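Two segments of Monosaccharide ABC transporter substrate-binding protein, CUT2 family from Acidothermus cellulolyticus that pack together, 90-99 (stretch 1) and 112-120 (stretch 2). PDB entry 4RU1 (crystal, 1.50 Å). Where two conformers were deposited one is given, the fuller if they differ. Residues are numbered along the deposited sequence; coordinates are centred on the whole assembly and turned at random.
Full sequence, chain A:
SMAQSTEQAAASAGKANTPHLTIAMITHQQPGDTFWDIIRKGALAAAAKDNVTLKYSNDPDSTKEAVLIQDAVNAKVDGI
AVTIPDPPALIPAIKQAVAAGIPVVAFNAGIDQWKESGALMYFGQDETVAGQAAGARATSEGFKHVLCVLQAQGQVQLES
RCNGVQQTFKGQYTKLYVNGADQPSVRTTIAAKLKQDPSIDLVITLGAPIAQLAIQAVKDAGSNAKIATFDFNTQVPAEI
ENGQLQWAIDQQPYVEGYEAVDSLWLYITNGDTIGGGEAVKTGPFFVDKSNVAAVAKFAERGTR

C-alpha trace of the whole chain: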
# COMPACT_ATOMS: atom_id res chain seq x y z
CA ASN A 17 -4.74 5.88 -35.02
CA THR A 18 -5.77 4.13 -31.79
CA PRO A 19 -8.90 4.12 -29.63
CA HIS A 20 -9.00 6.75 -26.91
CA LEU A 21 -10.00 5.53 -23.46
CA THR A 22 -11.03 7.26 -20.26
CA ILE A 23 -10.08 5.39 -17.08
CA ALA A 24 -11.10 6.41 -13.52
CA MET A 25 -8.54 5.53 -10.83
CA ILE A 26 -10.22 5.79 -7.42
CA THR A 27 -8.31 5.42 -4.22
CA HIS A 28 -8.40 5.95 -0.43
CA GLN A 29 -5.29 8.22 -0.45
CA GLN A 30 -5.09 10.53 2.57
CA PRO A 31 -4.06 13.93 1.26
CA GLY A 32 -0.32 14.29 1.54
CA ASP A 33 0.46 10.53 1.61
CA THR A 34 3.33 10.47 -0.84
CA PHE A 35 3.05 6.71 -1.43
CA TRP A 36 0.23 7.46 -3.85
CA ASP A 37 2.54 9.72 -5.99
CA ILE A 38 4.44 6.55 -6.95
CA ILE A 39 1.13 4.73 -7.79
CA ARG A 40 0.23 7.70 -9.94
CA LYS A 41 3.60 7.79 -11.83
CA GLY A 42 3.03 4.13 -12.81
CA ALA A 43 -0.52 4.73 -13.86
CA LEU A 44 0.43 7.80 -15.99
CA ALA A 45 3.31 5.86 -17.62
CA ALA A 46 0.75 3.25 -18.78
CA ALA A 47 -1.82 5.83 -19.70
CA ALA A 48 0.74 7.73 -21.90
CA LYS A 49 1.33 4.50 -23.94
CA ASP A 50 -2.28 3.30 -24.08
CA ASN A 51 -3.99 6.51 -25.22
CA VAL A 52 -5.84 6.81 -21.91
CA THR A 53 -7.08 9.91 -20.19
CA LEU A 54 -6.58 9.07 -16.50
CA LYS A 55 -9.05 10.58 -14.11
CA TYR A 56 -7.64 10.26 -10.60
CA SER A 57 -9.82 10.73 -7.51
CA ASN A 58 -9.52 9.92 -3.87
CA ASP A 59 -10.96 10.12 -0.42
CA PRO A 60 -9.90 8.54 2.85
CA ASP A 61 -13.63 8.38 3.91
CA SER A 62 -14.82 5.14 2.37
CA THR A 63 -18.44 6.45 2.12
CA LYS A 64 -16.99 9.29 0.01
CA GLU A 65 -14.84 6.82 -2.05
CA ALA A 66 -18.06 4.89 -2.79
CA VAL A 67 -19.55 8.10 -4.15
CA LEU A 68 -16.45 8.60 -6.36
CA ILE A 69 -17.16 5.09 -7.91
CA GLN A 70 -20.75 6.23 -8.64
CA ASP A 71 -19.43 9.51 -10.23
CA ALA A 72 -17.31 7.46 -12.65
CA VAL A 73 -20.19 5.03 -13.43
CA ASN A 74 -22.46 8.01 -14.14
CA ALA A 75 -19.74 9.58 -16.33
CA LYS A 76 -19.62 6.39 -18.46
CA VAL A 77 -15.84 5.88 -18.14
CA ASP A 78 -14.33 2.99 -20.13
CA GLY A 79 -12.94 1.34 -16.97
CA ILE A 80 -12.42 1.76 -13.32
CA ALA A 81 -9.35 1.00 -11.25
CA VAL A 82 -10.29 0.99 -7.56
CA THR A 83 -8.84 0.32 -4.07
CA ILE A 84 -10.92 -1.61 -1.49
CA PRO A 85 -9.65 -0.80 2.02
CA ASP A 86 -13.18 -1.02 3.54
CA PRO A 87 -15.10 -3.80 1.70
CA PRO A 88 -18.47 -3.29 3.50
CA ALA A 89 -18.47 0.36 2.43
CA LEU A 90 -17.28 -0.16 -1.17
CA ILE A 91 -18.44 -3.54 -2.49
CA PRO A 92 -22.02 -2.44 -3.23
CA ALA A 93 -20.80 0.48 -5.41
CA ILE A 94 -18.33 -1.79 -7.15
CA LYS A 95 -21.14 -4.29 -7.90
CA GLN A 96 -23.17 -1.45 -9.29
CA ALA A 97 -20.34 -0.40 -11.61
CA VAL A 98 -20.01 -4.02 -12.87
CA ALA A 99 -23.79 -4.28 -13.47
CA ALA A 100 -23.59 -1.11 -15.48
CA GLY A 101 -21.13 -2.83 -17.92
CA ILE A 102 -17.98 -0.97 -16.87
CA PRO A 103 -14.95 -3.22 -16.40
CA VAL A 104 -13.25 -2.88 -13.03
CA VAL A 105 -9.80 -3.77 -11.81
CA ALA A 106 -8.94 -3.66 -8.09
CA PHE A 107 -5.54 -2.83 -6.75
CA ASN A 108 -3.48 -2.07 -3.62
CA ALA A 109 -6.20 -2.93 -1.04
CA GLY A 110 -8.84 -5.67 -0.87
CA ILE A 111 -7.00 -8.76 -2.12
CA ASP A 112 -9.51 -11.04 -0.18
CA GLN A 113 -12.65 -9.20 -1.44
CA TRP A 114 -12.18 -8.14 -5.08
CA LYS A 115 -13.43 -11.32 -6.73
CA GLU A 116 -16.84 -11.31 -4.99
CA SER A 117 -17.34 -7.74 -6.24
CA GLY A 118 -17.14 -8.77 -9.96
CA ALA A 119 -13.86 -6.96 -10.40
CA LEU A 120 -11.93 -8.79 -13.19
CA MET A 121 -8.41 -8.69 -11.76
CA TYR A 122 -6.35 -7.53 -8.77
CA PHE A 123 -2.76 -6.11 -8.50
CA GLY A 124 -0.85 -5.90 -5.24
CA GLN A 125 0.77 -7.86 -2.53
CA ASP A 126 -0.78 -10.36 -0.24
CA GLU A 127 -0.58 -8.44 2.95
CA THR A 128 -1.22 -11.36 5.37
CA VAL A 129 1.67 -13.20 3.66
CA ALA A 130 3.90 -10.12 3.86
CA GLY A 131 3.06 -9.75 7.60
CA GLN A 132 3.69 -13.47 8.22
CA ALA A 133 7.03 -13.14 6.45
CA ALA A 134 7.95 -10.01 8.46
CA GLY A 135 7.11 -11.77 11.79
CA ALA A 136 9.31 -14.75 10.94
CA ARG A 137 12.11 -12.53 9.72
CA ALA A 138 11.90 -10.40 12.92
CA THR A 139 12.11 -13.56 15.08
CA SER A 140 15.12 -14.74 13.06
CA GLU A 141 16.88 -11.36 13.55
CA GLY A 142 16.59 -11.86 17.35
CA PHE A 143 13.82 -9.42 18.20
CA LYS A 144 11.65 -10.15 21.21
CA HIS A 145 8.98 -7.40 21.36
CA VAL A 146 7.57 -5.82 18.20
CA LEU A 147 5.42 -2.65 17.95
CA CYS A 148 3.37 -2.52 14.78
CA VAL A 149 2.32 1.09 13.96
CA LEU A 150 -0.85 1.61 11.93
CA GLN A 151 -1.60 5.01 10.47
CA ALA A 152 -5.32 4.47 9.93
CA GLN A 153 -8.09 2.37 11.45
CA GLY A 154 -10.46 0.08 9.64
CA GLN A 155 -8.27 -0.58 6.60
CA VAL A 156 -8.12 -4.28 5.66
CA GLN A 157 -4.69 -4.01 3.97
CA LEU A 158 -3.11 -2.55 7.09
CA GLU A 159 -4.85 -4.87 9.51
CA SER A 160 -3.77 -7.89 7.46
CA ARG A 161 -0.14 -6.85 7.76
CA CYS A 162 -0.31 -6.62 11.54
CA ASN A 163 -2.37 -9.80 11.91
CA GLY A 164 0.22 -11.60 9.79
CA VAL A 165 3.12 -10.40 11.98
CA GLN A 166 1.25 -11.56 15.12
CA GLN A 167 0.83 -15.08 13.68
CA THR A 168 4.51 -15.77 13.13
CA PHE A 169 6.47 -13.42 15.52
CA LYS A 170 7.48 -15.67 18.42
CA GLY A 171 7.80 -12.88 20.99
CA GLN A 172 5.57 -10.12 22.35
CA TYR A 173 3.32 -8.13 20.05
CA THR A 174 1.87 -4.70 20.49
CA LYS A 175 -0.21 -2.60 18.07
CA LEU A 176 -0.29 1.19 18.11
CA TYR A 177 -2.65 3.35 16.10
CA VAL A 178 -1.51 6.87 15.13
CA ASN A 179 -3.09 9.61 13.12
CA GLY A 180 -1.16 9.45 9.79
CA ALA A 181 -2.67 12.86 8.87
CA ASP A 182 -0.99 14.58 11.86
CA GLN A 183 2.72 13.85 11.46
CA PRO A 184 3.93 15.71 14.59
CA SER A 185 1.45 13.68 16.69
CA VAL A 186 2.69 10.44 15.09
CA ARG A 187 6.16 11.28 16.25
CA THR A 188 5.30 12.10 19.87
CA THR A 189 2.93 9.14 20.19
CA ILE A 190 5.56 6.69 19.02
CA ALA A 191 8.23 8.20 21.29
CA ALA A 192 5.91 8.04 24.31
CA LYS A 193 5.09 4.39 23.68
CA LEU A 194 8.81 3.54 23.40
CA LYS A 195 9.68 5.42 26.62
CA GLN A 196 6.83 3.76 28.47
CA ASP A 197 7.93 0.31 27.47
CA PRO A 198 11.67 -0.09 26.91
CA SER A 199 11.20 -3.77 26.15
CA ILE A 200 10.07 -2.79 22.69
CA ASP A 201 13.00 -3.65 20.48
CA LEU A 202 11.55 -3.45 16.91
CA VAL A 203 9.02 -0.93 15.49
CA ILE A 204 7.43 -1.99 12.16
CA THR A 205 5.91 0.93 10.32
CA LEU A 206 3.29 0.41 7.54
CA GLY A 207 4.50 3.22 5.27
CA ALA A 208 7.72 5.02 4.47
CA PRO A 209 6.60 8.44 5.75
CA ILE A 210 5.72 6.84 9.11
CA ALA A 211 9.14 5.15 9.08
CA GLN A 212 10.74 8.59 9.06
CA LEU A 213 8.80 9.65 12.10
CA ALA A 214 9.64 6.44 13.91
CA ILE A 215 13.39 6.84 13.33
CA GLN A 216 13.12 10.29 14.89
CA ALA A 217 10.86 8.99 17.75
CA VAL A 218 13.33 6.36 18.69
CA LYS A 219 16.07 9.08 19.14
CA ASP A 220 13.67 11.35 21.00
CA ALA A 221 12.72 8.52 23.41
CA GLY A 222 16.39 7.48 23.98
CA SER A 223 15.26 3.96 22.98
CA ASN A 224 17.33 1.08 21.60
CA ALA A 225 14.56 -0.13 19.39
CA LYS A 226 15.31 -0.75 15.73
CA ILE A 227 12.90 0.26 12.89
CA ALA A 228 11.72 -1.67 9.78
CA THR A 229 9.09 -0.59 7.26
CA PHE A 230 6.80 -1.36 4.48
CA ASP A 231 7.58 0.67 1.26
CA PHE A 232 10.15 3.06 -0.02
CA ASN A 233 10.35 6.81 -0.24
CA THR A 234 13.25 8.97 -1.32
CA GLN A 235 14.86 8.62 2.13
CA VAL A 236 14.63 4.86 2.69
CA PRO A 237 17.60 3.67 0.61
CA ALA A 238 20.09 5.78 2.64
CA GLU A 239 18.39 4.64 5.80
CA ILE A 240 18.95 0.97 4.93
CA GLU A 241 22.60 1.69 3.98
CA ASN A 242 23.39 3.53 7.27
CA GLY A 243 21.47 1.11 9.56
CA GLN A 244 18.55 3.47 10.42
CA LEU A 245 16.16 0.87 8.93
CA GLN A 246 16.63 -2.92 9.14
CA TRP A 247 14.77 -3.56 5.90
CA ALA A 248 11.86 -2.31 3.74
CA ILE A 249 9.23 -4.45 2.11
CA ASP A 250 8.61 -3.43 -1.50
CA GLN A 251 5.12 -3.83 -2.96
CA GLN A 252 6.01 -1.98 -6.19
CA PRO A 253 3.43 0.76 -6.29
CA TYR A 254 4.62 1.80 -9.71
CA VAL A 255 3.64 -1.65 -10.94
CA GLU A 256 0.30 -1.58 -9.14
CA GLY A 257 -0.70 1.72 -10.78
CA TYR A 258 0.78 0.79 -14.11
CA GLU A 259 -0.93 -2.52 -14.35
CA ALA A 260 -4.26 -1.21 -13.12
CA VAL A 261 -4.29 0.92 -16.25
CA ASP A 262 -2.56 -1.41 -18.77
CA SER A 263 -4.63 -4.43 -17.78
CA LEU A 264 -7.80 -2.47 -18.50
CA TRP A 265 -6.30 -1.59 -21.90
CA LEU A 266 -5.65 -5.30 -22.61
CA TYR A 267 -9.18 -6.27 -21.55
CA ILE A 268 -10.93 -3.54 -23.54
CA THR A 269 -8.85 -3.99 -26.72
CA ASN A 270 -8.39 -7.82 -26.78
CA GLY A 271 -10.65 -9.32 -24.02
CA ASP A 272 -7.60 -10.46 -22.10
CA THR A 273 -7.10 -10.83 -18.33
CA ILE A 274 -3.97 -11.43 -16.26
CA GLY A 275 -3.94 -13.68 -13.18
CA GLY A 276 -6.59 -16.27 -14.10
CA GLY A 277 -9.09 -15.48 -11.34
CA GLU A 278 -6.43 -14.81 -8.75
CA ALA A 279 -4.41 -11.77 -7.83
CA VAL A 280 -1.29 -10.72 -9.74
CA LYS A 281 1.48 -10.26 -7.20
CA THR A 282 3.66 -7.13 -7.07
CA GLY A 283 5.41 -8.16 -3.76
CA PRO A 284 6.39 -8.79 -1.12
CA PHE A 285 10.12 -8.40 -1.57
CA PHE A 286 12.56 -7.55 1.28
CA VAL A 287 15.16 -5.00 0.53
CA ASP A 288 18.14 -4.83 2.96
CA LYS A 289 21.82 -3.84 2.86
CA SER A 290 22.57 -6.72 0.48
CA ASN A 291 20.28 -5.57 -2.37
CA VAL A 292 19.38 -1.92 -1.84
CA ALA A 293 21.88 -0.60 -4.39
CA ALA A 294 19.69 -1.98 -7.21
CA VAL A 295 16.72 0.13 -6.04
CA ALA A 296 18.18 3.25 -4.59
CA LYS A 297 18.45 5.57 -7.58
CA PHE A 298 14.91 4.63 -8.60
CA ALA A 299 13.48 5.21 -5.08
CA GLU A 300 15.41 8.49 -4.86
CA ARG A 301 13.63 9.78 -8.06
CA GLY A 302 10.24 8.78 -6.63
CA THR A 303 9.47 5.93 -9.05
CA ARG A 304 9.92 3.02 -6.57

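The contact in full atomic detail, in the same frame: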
# COMPACT_ATOMS: atom_id res chain seq x y z
N LEU A 90 -17.68 -0.37 0.24
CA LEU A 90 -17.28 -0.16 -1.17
C LEU A 90 -17.76 -1.20 -2.11
O LEU A 90 -17.98 -0.90 -3.27
CB LEU A 90 -15.76 -0.11 -1.29
CG LEU A 90 -15.19 1.15 -0.64
CD1 LEU A 90 -13.68 1.00 -0.46
CD2 LEU A 90 -15.55 2.45 -1.35
N ILE A 91 -17.95 -2.45 -1.65
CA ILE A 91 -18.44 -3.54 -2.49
C ILE A 91 -19.76 -3.28 -3.23
O ILE A 91 -19.84 -3.49 -4.42
CB ILE A 91 -18.46 -4.93 -1.78
CG1 ILE A 91 -17.03 -5.34 -1.33
CG2 ILE A 91 -19.00 -6.00 -2.70
CD1 ILE A 91 -16.02 -5.55 -2.41
N PRO A 92 -20.74 -2.70 -2.52
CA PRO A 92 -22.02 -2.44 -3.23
C PRO A 92 -21.83 -1.49 -4.45
O PRO A 92 -22.37 -1.77 -5.52
CB PRO A 92 -22.85 -1.76 -2.15
CG PRO A 92 -22.26 -2.15 -0.83
CD PRO A 92 -20.78 -2.24 -1.12
N ALA A 93 -21.03 -0.43 -4.30
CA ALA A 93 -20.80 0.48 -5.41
C ALA A 93 -19.99 -0.20 -6.50
O ALA A 93 -20.20 0.03 -7.69
CB ALA A 93 -20.08 1.76 -4.96
N ILE A 94 -19.07 -1.08 -6.13
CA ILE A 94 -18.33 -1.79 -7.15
C ILE A 94 -19.27 -2.72 -7.96
O ILE A 94 -19.25 -2.69 -9.20
CB ILE A 94 -17.06 -2.52 -6.60
CG1 ILE A 94 -16.06 -1.54 -5.97
CG2 ILE A 94 -16.44 -3.34 -7.70
CD1 ILE A 94 -15.00 -2.13 -5.09
N LYS A 95 -20.14 -3.44 -7.22
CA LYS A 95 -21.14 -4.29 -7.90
C LYS A 95 -22.01 -3.49 -8.81
O LYS A 95 -22.32 -3.94 -9.92
CB LYS A 95 -22.00 -4.98 -6.89
CG LYS A 95 -21.20 -6.07 -6.19
CD LYS A 95 -22.11 -6.80 -5.20
CE LYS A 95 -21.42 -8.00 -4.56
NZ LYS A 95 -22.07 -8.49 -3.30
N GLN A 96 -22.39 -2.29 -8.40
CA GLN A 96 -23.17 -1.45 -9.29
C GLN A 96 -22.40 -1.09 -10.55
O GLN A 96 -22.97 -1.07 -11.64
CB GLN A 96 -23.67 -0.20 -8.56
CG GLN A 96 -24.80 -0.48 -7.58
CD GLN A 96 -25.10 0.70 -6.67
OE1 GLN A 96 -24.75 1.85 -6.96
NE2 GLN A 96 -25.76 0.42 -5.55
N ALA A 97 -21.11 -0.79 -10.41
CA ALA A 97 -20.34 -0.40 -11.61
C ALA A 97 -20.29 -1.60 -12.56
O ALA A 97 -20.43 -1.47 -13.74
CB ALA A 97 -18.94 0.03 -11.22
N VAL A 98 -20.01 -2.79 -12.02
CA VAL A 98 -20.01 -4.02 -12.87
C VAL A 98 -21.35 -4.28 -13.59
O VAL A 98 -21.33 -4.61 -14.77
CB VAL A 98 -19.50 -5.24 -12.06
CG1 VAL A 98 -19.58 -6.57 -12.84
CG2 VAL A 98 -18.09 -4.99 -11.54
N ALA A 99 -22.45 -4.08 -12.89
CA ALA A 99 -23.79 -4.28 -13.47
C ALA A 99 -24.08 -3.24 -14.54
O ALA A 99 -24.86 -3.47 -15.47
CB ALA A 99 -24.86 -4.27 -12.38
N ASP A 112 -8.54 -9.99 -0.60
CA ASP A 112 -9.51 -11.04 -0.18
C ASP A 112 -10.96 -10.81 -0.66
O ASP A 112 -11.82 -11.71 -0.60
CB ASP A 112 -9.52 -11.11 1.37
CG ASP A 112 -8.12 -11.31 1.99
OD1 ASP A 112 -7.32 -12.14 1.48
OD2 ASP A 112 -7.85 -10.64 3.02
N GLN A 113 -11.26 -9.60 -1.13
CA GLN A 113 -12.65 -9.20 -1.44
C GLN A 113 -12.93 -8.79 -2.89
O GLN A 113 -14.08 -8.51 -3.25
CB GLN A 113 -13.01 -8.05 -0.53
CG GLN A 113 -13.01 -8.44 0.93
CD GLN A 113 -11.69 -8.28 1.63
OE1 GLN A 113 -10.76 -7.58 1.14
NE2 GLN A 113 -11.59 -8.89 2.79
N TRP A 114 -11.92 -8.69 -3.74
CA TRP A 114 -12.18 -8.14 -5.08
C TRP A 114 -13.00 -9.11 -5.90
O TRP A 114 -13.84 -8.69 -6.68
CB TRP A 114 -10.88 -7.77 -5.84
CG TRP A 114 -10.01 -8.92 -6.09
CD1 TRP A 114 -9.10 -9.42 -5.26
CD2 TRP A 114 -10.04 -9.80 -7.24
NE1 TRP A 114 -8.54 -10.55 -5.79
CE2 TRP A 114 -9.05 -10.77 -7.05
CE3 TRP A 114 -10.70 -9.76 -8.47
CZ2 TRP A 114 -8.84 -11.78 -7.98
CZ3 TRP A 114 -10.51 -10.76 -9.35
CH2 TRP A 114 -9.58 -11.75 -9.13
N LYS A 115 -12.79 -10.39 -5.81
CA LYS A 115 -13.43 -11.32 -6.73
C LYS A 115 -14.92 -11.37 -6.53
O LYS A 115 -15.66 -11.30 -7.57
CB LYS A 115 -12.83 -12.71 -6.54
CG LYS A 115 -12.94 -13.56 -7.75
CD LYS A 115 -12.14 -14.82 -7.57
CE LYS A 115 -12.42 -15.71 -8.77
NZ LYS A 115 -11.54 -16.91 -8.72
N GLU A 116 -15.38 -11.31 -5.29
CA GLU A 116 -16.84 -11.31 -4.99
C GLU A 116 -17.53 -10.11 -5.63
O GLU A 116 -18.72 -10.18 -5.91
CB GLU A 116 -17.14 -11.23 -3.48
CG GLU A 116 -16.34 -12.01 -2.44
CD GLU A 116 -15.90 -11.15 -1.23
OE1 GLU A 116 -16.29 -9.97 -1.15
OE2 GLU A 116 -15.15 -11.64 -0.35
N SER A 117 -16.80 -9.00 -5.74
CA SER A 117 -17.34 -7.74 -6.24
C SER A 117 -17.64 -7.77 -7.74
O SER A 117 -18.41 -6.93 -8.24
CB SER A 117 -16.41 -6.54 -5.93
OG SER A 117 -15.32 -6.47 -6.85
N GLY A 118 -17.09 -8.76 -8.47
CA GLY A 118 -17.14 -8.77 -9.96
C GLY A 118 -15.98 -8.07 -10.66
O GLY A 118 -15.93 -8.02 -11.84
N ALA A 119 -15.13 -7.42 -9.88
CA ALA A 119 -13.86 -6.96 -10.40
C ALA A 119 -13.14 -8.14 -11.15
O ALA A 119 -13.18 -9.28 -10.71
CB ALA A 119 -13.00 -6.37 -9.34
N LEU A 120 -12.49 -7.78 -12.26
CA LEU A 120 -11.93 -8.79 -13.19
C LEU A 120 -10.58 -9.28 -12.70
O LEU A 120 -10.20 -10.40 -13.02
CB LEU A 120 -11.68 -8.23 -14.60
CG LEU A 120 -12.88 -7.66 -15.33
CD1 LEU A 120 -12.53 -6.91 -16.62
CD2 LEU A 120 -13.83 -8.80 -15.58

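Stretch 1 is helical throughout, the continuation of a helix that begins earlier in the chain. Its regular backbone bonds run from Ile94 N to Leu90 O at 3.1 Å through to Ala99 N to Lys95 O at 3.0 Å. The helix is kinked at Pro92 and Ala93, whose N atoms make no bond to the turn before. For Pro92 this is expected, because a proline nitrogen carries no hydrogen. Stretch 2 is mostly loop or turn around a short, weakly bonded helix at about 114-117. The backbones come closest at Lys95 and Ser117, whose CA atoms lie 5.4 Å apart.

The two stretches bury 314 Å² between them. No hydrogen bond or salt bridge crosses the interface. Packing is by van der Waals contact, with aliphatic groups of the helix resting on the backbone of stretch 2, the side chain of Ser117 and the CB of Gln113.

Ile91, Ile94 and Val98 point toward stretch 2. Their spacing of three and four residues brings them to one side of the helix. Pro92 and Gln96 point away.

Ile91 is m at both chi1 and chi2. This conformation carries CD1 to 3.6 Å from Gln113 O and 3.7 Å from Ser117 CB. The methyl thus touches both Gln113 and Ser117. Gln113 starts toward the helix, and its CB is 4.3 Å from Ile91 CD1. The end of its side chain then leads away, so its amide takes no part in the contact.

Ile94 is m at chi1 and t at chi2. Its CG2 lies 3.4 Å from Ser117 OG, a close contact between a methyl and a hydroxyl. The hydroxyl has its polar partners within its own stretch. Ser117 is p at chi1, 80°, and this turns OG back over the preceding turn. OG donates to Trp114 O at 2.7 Å and accepts from Ala119 N at 3.2 Å. The buried hydroxyl is therefore satisfied without a partner on the helix. Ser117 has the largest area covered here, 83 Å².

The CA-to-CB bond of Lys95 points sideways to stretch 2. It is m at chi1 and t from chi2 to chi4, so the chain is extended. Its methylenes pass along the carbonyls of stretch 2: CG is 3.6 Å from Ser117 O, and CE is 3.7 Å from Glu116 O. The carbon chain supplies these contacts.

Val98 is t at chi1. Its CG2 sits 3.8 Å from Ser117 O, 3.7 Å from Gly118 O and 4.2 Å from Ala119 N. CG2 lies against the turn at Gly118, and Val98 CG1 is also near, 4.4 Å from Gly118 CA.

Gly118 makes that turn in a Schellman motif, with positive phi, 90°. Its N bonds to Lys115 O at 3.1 Å. A CB here would be jammed against the carbonyl O of Ser117, which by itself calls for glycine. It would also lie tight against Val98, 3.1 Å from CG1. The absence of a side chain lets the helix approach closely.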